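Local coordinates for FAD:protein FMN transferase (Pseudomonas stutzeri ATCC 14405 = CCUG 16156, PDB 5MGY) that probably transfers FMN from FAD to a threonine of a target protein with release of AMP, using a magnesium ion, and is linked to NosR maturation and nitrous oxide reduction, at residues I158-A163 and R269-S274; M222-S227 and T261-S266; D50-T55 and D78-L83. One frame throughout, in Å; residues are numbered along the deposited sequence.

Interaction 1: I158-A163 and R269-S274. With MG (magnesium ion), chain I.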
loop_
_atom_site.group_PDB
_atom_site.type_symbol
_atom_site.label_atom_id
_atom_site.label_comp_id
_atom_site.label_asym_id
_atom_site.label_seq_id
_atom_site.Cartn_x
_atom_site.Cartn_y
_atom_site.Cartn_z
ATOM N N ILE A 158 3.865 1.453 0.503
ATOM C CA ILE A 158 3.840 0.972 -0.922
ATOM C C ILE A 158 4.307 -0.454 -1.351
ATOM O O ILE A 158 4.075 -0.851 -2.517
ATOM C CB ILE A 158 4.511 1.957 -1.897
ATOM C CG1 ILE A 158 5.899 2.350 -1.473
ATOM C CG2 ILE A 158 3.703 3.189 -1.951
ATOM C CD1 ILE A 158 6.657 3.224 -2.502
ATOM N N ALA A 159 4.938 -1.221 -0.465
ATOM C CA ALA A 159 5.547 -2.542 -0.891
ATOM C C ALA A 159 4.531 -3.537 -1.486
ATOM O O ALA A 159 4.731 -4.035 -2.574
ATOM C CB ALA A 159 6.299 -3.197 0.239
ATOM N N ALA A 160 3.426 -3.788 -0.783
ATOM C CA ALA A 160 2.421 -4.754 -1.244
ATOM C C ALA A 160 1.883 -4.388 -2.620
ATOM O O ALA A 160 1.748 -5.224 -3.497
ATOM C CB ALA A 160 1.287 -4.867 -0.238
ATOM N N GLY A 161 1.636 -3.124 -2.829
ATOM C CA GLY A 161 1.201 -2.725 -4.129
ATOM C C GLY A 161 2.156 -2.869 -5.282
ATOM O O GLY A 161 1.711 -3.131 -6.404
ATOM N N TYR A 162 3.424 -2.538 -5.009
ATOM C CA TYR A 162 4.540 -2.744 -5.906
ATOM C C TYR A 162 4.656 -4.240 -6.245
ATOM O O TYR A 162 4.754 -4.597 -7.413
ATOM C CB TYR A 162 5.795 -2.249 -5.230
ATOM C CG TYR A 162 7.036 -2.381 -6.046
ATOM C CD1 TYR A 162 7.116 -1.815 -7.311
ATOM C CD2 TYR A 162 8.177 -3.070 -5.532
ATOM C CE1 TYR A 162 8.288 -1.911 -8.045
ATOM C CE2 TYR A 162 9.356 -3.168 -6.254
ATOM C CZ TYR A 162 9.401 -2.594 -7.509
ATOM O OH TYR A 162 10.545 -2.683 -8.239
ATOM N N ALA A 163 4.571 -5.089 -5.226
ATOM C CA ALA A 163 4.633 -6.542 -5.368
ATOM C C ALA A 163 3.576 -7.057 -6.354
ATOM O O ALA A 163 3.873 -7.915 -7.166
ATOM C CB ALA A 163 4.508 -7.239 -4.004
ATOM N N ARG A 269 0.682 3.017 -6.764
ATOM C CA ARG A 269 -0.062 4.294 -6.538
ATOM C C ARG A 269 -1.297 4.175 -5.640
ATOM O O ARG A 269 -1.449 4.967 -4.703
ATOM C CB ARG A 269 -0.382 5.004 -7.886
ATOM C CG ARG A 269 0.935 5.552 -8.443
ATOM C CD ARG A 269 0.909 6.744 -9.358
ATOM N NE ARG A 269 0.290 7.980 -8.819
ATOM C CZ ARG A 269 0.902 8.945 -8.145
ATOM N NH1 ARG A 269 0.223 10.018 -7.795
ATOM N NH2 ARG A 269 2.163 8.847 -7.779
ATOM N N ALA A 270 -2.103 3.143 -5.843
ATOM C CA ALA A 270 -3.236 2.944 -4.956
ATOM C C ALA A 270 -2.805 2.713 -3.506
ATOM O O ALA A 270 -3.441 3.180 -2.610
ATOM C CB ALA A 270 -4.128 1.788 -5.435
ATOM N N ASP A 271 -1.715 1.990 -3.285
ATOM C CA ASP A 271 -1.263 1.616 -1.938
ATOM C C ASP A 271 -0.754 2.884 -1.250
ATOM O O ASP A 271 -0.902 3.056 -0.011
ATOM C CB ASP A 271 -0.197 0.464 -2.045
ATOM C CG ASP A 271 0.044 -0.319 -0.724
ATOM O OD1 ASP A 271 1.023 -1.127 -0.678
ATOM O OD2 ASP A 271 -0.687 -0.123 0.283
ATOM N N GLY A 272 -0.154 3.744 -2.087
ATOM C CA GLY A 272 0.473 4.944 -1.642
ATOM C C GLY A 272 -0.566 5.986 -1.293
ATOM O O GLY A 272 -0.590 6.504 -0.161
ATOM N N LEU A 273 -1.417 6.303 -2.280
ATOM C CA LEU A 273 -2.489 7.307 -2.111
ATOM C C LEU A 273 -3.428 6.866 -1.020
ATOM O O LEU A 273 -3.728 7.601 -0.120
ATOM C CB LEU A 273 -3.250 7.551 -3.393
ATOM C CG LEU A 273 -2.357 8.126 -4.530
ATOM C CD1 LEU A 273 -3.140 8.158 -5.844
ATOM C CD2 LEU A 273 -1.828 9.502 -4.200
ATOM N N SER A 274 -3.837 5.640 -1.038
ATOM C CA SER A 274 -4.541 5.101 0.112
ATOM C C SER A 274 -3.908 5.455 1.462
ATOM O O SER A 274 -4.598 5.894 2.361
ATOM C CB SER A 274 -4.657 3.571 -0.002
ATOM O OG SER A 274 -5.208 3.064 1.167
HETATM MG MG MG I . -0.243 1.281 2.151
#
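Asp271 reaches from helix 267-292 to the first turn of helix 159-173, and most of this contact can be told along its side chain. Asp271 CB points at the opposing backbone and lies 4.1 Å from CA of Gly161, a residue whose missing side chain would otherwise be directed at the aspartate. CG is anti to the backbone N (chi1 -162°), which carries the carboxylate into the space between the two helices. There the two oxygens part company. OD1 accepts the amide of Gly161 in a moderately bent bond (Gly161 N to Asp271 OD1 3.0 Å). The N-H arrives from above the carboxylate plane, 36° out of it. Asp271 OD1 also lies over the start of the helix, 3.4 Å from C of Ile158, with the methyl of Ala160 alongside, and the helix terminus would probably polarise the carboxylate. Asp271 OD2 is turned to the magnesium ion and binds it at 2.4 Å; Ser157 O and Thr275 OG1 are further ligands. Ile158 adds the apolar part of the contact: its CG2 rests 3.7 Å from CA of Gly272, where there is no side chain to intervene, while its CD1 turns away from this helix toward the backbone of Leu83. The two short helical segments run nearly antiparallel, at 164°, with their axes 7.9 Å apart. One carboxylate thus joins a helix N-terminus to a metal, the arrangement of the magnesium site of this ApbE-family flavin transferase, in which Asp271 is both ligand and interhelical bridge.

Interaction 2: M222-S227 and T261-S266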
loop_
_atom_site.group_PDB
_atom_site.type_symbol
_atom_site.label_atom_id
_atom_site.label_comp_id
_atom_site.label_asym_id
_atom_site.label_seq_id
_atom_site.Cartn_x
_atom_site.Cartn_y
_atom_site.Cartn_z
ATOM N N MET A 222 -7.141 -2.501 -13.375
ATOM C CA MET A 222 -7.132 -1.557 -12.259
ATOM C C MET A 222 -6.762 -2.255 -10.954
ATOM O O MET A 222 -7.279 -3.331 -10.668
ATOM C CB MET A 222 -8.555 -0.945 -12.132
ATOM C CG MET A 222 -9.000 -0.060 -13.288
ATOM S SD MET A 222 -8.082 1.459 -13.167
ATOM C CE MET A 222 -9.158 2.641 -13.979
ATOM N N GLY A 223 -5.926 -1.595 -10.145
ATOM C CA GLY A 223 -5.549 -2.084 -8.804
ATOM C C GLY A 223 -6.311 -1.336 -7.731
ATOM O O GLY A 223 -6.764 -0.238 -7.968
ATOM N N VAL A 224 -6.446 -1.948 -6.562
ATOM C CA VAL A 224 -7.251 -1.448 -5.466
ATOM C C VAL A 224 -6.429 -1.563 -4.213
ATOM O O VAL A 224 -5.699 -2.561 -3.995
ATOM C CB VAL A 224 -8.516 -2.321 -5.290
ATOM C CG1 VAL A 224 -9.315 -2.023 -4.016
ATOM C CG2 VAL A 224 -9.419 -2.090 -6.476
ATOM N N SER A 225 -6.555 -0.575 -3.339
ATOM C CA SER A 225 -5.864 -0.679 -2.072
ATOM C C SER A 225 -6.716 -0.078 -1.007
ATOM O O SER A 225 -7.262 0.999 -1.213
ATOM C CB SER A 225 -4.535 0.055 -2.154
ATOM O OG SER A 225 -4.025 0.290 -0.853
ATOM N N THR A 226 -6.758 -0.745 0.152
ATOM C CA THR A 226 -7.600 -0.310 1.265
ATOM C C THR A 226 -6.833 -0.042 2.533
ATOM O O THR A 226 -6.417 -0.937 3.169
ATOM C CB THR A 226 -8.703 -1.351 1.589
ATOM O OG1 THR A 226 -9.494 -1.651 0.424
ATOM C CG2 THR A 226 -9.638 -0.788 2.667
ATOM N N SER A 227 -6.721 1.208 2.933
ATOM C CA SER A 227 -6.081 1.544 4.193
ATOM C C SER A 227 -7.075 1.498 5.344
ATOM O O SER A 227 -8.116 2.114 5.286
ATOM C CB SER A 227 -5.458 2.943 4.100
ATOM O OG SER A 227 -4.766 3.289 5.283
ATOM N N THR A 261 -10.333 3.509 0.341
ATOM C CA THR A 261 -10.060 2.531 -0.650
ATOM C C THR A 261 -9.710 3.359 -1.833
ATOM O O THR A 261 -10.448 4.248 -2.130
ATOM C CB THR A 261 -11.316 1.694 -0.957
ATOM O OG1 THR A 261 -11.609 0.819 0.135
ATOM C CG2 THR A 261 -11.077 0.869 -2.146
ATOM N N VAL A 262 -8.605 3.067 -2.521
ATOM C CA VAL A 262 -8.275 3.772 -3.751
ATOM C C VAL A 262 -8.181 2.818 -4.943
ATOM O O VAL A 262 -7.814 1.668 -4.795
ATOM C CB VAL A 262 -6.973 4.539 -3.567
ATOM C CG1 VAL A 262 -6.460 5.170 -4.874
ATOM C CG2 VAL A 262 -7.182 5.631 -2.539
ATOM N N ILE A 263 -8.501 3.326 -6.119
ATOM C CA ILE A 263 -8.514 2.561 -7.329
ATOM C C ILE A 263 -7.727 3.362 -8.326
ATOM O O ILE A 263 -8.010 4.554 -8.546
ATOM C CB ILE A 263 -9.984 2.261 -7.785
ATOM C CG1 ILE A 263 -10.702 1.573 -6.588
ATOM C CG2 ILE A 263 -10.019 1.430 -9.079
ATOM C CD1 ILE A 263 -11.866 0.689 -6.904
ATOM N N ASP A 264 -6.707 2.715 -8.863
ATOM C CA ASP A 264 -5.793 3.293 -9.808
ATOM C C ASP A 264 -5.243 2.137 -10.676
ATOM O O ASP A 264 -5.225 0.958 -10.262
ATOM C CB ASP A 264 -4.679 3.956 -9.023
ATOM C CG ASP A 264 -3.767 4.851 -9.875
ATOM O OD1 ASP A 264 -3.789 6.063 -9.538
ATOM O OD2 ASP A 264 -2.993 4.390 -10.784
ATOM N N LYS A 265 -4.778 2.485 -11.864
ATOM C CA LYS A 265 -4.181 1.489 -12.740
ATOM C C LYS A 265 -2.862 0.935 -12.197
ATOM O O LYS A 265 -2.536 -0.210 -12.414
ATOM C CB LYS A 265 -4.009 2.036 -14.149
ATOM C CG LYS A 265 -2.882 2.964 -14.260
ATOM C CD LYS A 265 -2.975 3.908 -15.433
ATOM C CE LYS A 265 -2.133 5.156 -15.082
ATOM N NZ LYS A 265 -2.055 6.030 -16.276
ATOM N N SER A 266 -2.139 1.748 -11.468
ATOM C CA SER A 266 -0.956 1.291 -10.778
ATOM C C SER A 266 -1.350 0.940 -9.368
ATOM O O SER A 266 -1.765 1.816 -8.623
ATOM C CB SER A 266 0.067 2.414 -10.760
ATOM O OG SER A 266 1.024 2.150 -9.801
#
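Gly223 and Asp264 exchange two backbone hydrogen bonds, Gly223 N to Asp264 O at 2.7 Å and Asp264 N to Gly223 O at 3.1 Å. Two residues further along, Ser225 and Val262 do the same, with Ser225 N to Val262 O at 3.0 Å and Val262 N to Ser225 O at 2.8 Å. Between these hydrogen-bonded pairs sits the non-hydrogen-bonded pair Val224 and Ile263, where the CA of Val224 approaches the carbonyl oxygen of Val262 in a CA-H...O contact. Thr226 and Thr261 form the next non-hydrogen-bonded pair, their hydroxyls joined by a longer bond of 3.3 Å between the two OG1 atoms; in both residues OG1 stands beside the backbone N, anti to the carbonyl carbon. The strands run antiparallel at 162° and are neighbours inside the eight-stranded antiparallel sheet of the chain: Val224 bonds onward to Leu187 of strand 186-190, and Thr261 and Ile263 to strand 295-301. Ser225 and Val262 face helix 267-292, and Ser225 OG is hydrogen-bonded to Glu186, close to the magnesium site. On the other face Val224 and Ile263 lie side by side, pointing the same way, with CG2 of the valine 3.7 Å from CD1 of the isoleucine. The other valine branch, CG1, meets the methyl CG2 of Thr261. Met222 CB lies near CG2 of Ile263, and the bend at chi2 (-73°) turns Met222 SD toward Lys265, 3.7 Å from its N, while helix 312-318 touches both Met222 and Ile263. Where strand 257-264 ends, Asp264 OD2 accepts Ser266 N through its anti lone pair in an Asx turn, and Ser266 in turn caps the start of helix 267-292.

Interaction 3: D50-T55 and D78-L83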
loop_
_atom_site.group_PDB
_atom_site.type_symbol
_atom_site.label_atom_id
_atom_site.label_comp_id
_atom_site.label_asym_id
_atom_site.label_seq_id
_atom_site.Cartn_x
_atom_site.Cartn_y
_atom_site.Cartn_z
ATOM N N ASP A 50 11.661 -8.876 0.182
ATOM C CA ASP A 50 12.000 -9.008 1.575
ATOM C C ASP A 50 13.500 -8.713 1.807
ATOM O O ASP A 50 13.879 -8.090 2.760
ATOM C CB ASP A 50 11.678 -10.405 1.988
ATOM C CG ASP A 50 11.360 -10.535 3.467
ATOM O OD1 ASP A 50 10.387 -11.077 3.820
ATOM O OD2 ASP A 50 12.046 -10.217 4.390
ATOM N N LYS A 51 14.343 -9.164 0.914
ATOM C CA LYS A 51 15.775 -9.011 1.075
ATOM C C LYS A 51 16.163 -7.563 0.869
ATOM O O LYS A 51 17.029 -7.110 1.556
ATOM C CB LYS A 51 16.527 -9.927 0.070
ATOM C CG LYS A 51 17.944 -10.244 0.447
ATOM C CD LYS A 51 18.941 -9.234 -0.080
ATOM C CE LYS A 51 20.260 -9.375 0.674
ATOM N NZ LYS A 51 21.065 -8.128 0.585
ATOM N N GLN A 52 15.558 -6.887 -0.111
ATOM C CA GLN A 52 15.896 -5.506 -0.462
ATOM C C GLN A 52 15.222 -4.510 0.531
ATOM O O GLN A 52 15.891 -3.623 1.042
ATOM C CB GLN A 52 15.566 -5.179 -1.962
ATOM C CG GLN A 52 16.340 -5.988 -3.015
ATOM C CD GLN A 52 16.228 -5.446 -4.442
ATOM O OE1 GLN A 52 16.335 -4.270 -4.690
ATOM N NE2 GLN A 52 16.043 -6.309 -5.383
ATOM N N LEU A 53 13.952 -4.708 0.878
ATOM C CA LEU A 53 13.124 -3.615 1.480
ATOM C C LEU A 53 12.619 -3.812 2.895
ATOM O O LEU A 53 12.203 -2.860 3.472
ATOM C CB LEU A 53 11.877 -3.365 0.655
ATOM C CG LEU A 53 11.959 -3.240 -0.857
ATOM C CD1 LEU A 53 10.564 -3.192 -1.433
ATOM C CD2 LEU A 53 12.713 -1.994 -1.221
ATOM N N SER A 54 12.583 -5.022 3.437
ATOM C CA SER A 54 12.113 -5.213 4.812
ATOM C C SER A 54 13.050 -4.670 5.879
ATOM O O SER A 54 14.198 -5.036 5.969
ATOM C CB SER A 54 11.937 -6.665 5.129
ATOM O OG SER A 54 11.421 -6.788 6.425
ATOM N N THR A 55 12.493 -3.816 6.706
ATOM C CA THR A 55 13.077 -3.396 7.958
ATOM C C THR A 55 12.988 -4.444 9.070
ATOM O O THR A 55 13.530 -4.218 10.113
ATOM C CB THR A 55 12.439 -2.051 8.481
ATOM O OG1 THR A 55 11.025 -2.154 8.545
ATOM C CG2 THR A 55 12.746 -0.913 7.561
ATOM N N ASP A 78 18.117 -1.554 -7.635
ATOM C CA ASP A 78 17.070 -0.962 -8.496
ATOM C C ASP A 78 15.731 -0.724 -7.803
ATOM O O ASP A 78 15.224 0.388 -7.862
ATOM C CB ASP A 78 16.887 -1.845 -9.751
ATOM C CG ASP A 78 18.061 -1.693 -10.778
ATOM O OD1 ASP A 78 18.943 -0.775 -10.668
ATOM O OD2 ASP A 78 18.073 -2.511 -11.725
ATOM N N MET A 79 15.204 -1.766 -7.144
ATOM C CA MET A 79 13.941 -1.683 -6.422
ATOM C C MET A 79 13.880 -0.498 -5.507
ATOM O O MET A 79 12.850 0.193 -5.473
ATOM C CB MET A 79 13.685 -2.874 -5.525
ATOM C CG MET A 79 13.003 -3.997 -6.218
ATOM S SD MET A 79 12.646 -5.280 -5.007
ATOM C CE MET A 79 12.344 -6.636 -6.194
ATOM N N VAL A 80 14.932 -0.320 -4.699
ATOM C CA VAL A 80 14.895 0.653 -3.621
ATOM C C VAL A 80 14.827 2.032 -4.253
ATOM O O VAL A 80 14.080 2.892 -3.787
ATOM C CB VAL A 80 16.099 0.522 -2.707
ATOM C CG1 VAL A 80 16.170 1.702 -1.749
ATOM C CG2 VAL A 80 16.034 -0.758 -1.941
ATOM N N ARG A 81 15.581 2.211 -5.326
ATOM C CA ARG A 81 15.620 3.470 -6.047
ATOM C C ARG A 81 14.370 3.689 -6.851
ATOM O O ARG A 81 13.897 4.804 -6.912
ATOM C CB ARG A 81 16.872 3.586 -6.921
ATOM C CG ARG A 81 18.042 4.051 -6.077
ATOM C CD ARG A 81 19.417 4.051 -6.738
ATOM N NE ARG A 81 19.834 2.716 -7.195
ATOM C CZ ARG A 81 19.644 2.239 -8.431
ATOM N NH1 ARG A 81 19.016 2.983 -9.368
ATOM N NH2 ARG A 81 20.065 1.003 -8.727
ATOM N N GLU A 82 13.819 2.640 -7.455
ATOM C CA GLU A 82 12.522 2.764 -8.088
ATOM C C GLU A 82 11.476 3.264 -7.031
ATOM O O GLU A 82 10.741 4.205 -7.270
ATOM C CB GLU A 82 12.086 1.428 -8.763
ATOM C CG GLU A 82 10.987 1.591 -9.838
ATOM C CD GLU A 82 10.285 0.304 -10.269
ATOM O OE1 GLU A 82 9.114 0.364 -10.791
ATOM O OE2 GLU A 82 10.922 -0.760 -10.098
ATOM N N LEU A 83 11.468 2.658 -5.865
ATOM C CA LEU A 83 10.482 2.955 -4.891
ATOM C C LEU A 83 10.692 4.297 -4.259
ATOM O O LEU A 83 9.715 4.962 -3.914
ATOM C CB LEU A 83 10.477 1.895 -3.780
ATOM C CG LEU A 83 9.934 0.504 -4.108
ATOM C CD1 LEU A 83 9.467 -0.115 -2.825
ATOM C CD2 LEU A 83 8.753 0.508 -5.045
#
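Gln52 lays its amide across the side chain of Met79, the two crossing at about a right angle. The glutamine CG stands beside the backbone N, anti to the carbonyl carbon (chi1 -63°). From there the extended chain (chi2 -167°) carries CD on to Met79. CD and NE2 of Gln52 each lie 3.6 Å from SD of Met79. The methionine is extended beyond CG as well and passes the amide with its CB and CG by OE1 and its SD and CE by NE2; its other neighbours include Tyr162 and Leu166 of helix 159-173. Leu53 divides its two methyls. Leu53 CD1 meets CD1 of Leu83 at 3.6 Å, the two leucine side chains crossing at about a right angle. Leu53 CD2 meets CG2 of Val80, also at 3.6 Å, as these side chains slide past each other in opposite directions. CG2 of Val80, set beside its own backbone N, also faces the carbonyl oxygen of Gln52. An alanine in place of Gln52 would probably leave Met79 SD and CE without the amide that covers them and open a gap beside the sulfur. The C-terminal end of helix 35-53 therefore meets the first turns of helix 78-93 through methyl and thioether contacts and dispersion, without a hydrogen bond between the two segments, so shape rather than directed bonding sets their fit.

In the fold
Along the chain interaction 3 closes first; interaction 1 then opens, and interaction 2 is nested within the loop it closes. Interactions 1 and 2 have centres 8 Å apart and are covalently continuous, since strand 257-264 leads into helix 267-292; that helix lies on the sheet with Asp271 against Ser225, and Ser274 against Ser225 and Ser227. Interaction 3 sits about 13 Å from interaction 1, centre to centre, and touches it through Tyr162, which packs on Met79 and Leu83 and probably hydrogen-bonds to Glu82. Interactions 2 and 3, 21 Å apart between centres, do not meet. Interaction 1, which holds a ligand of the magnesium ion, thus touches both the strand pair of interaction 2 and the helix pair of interaction 3.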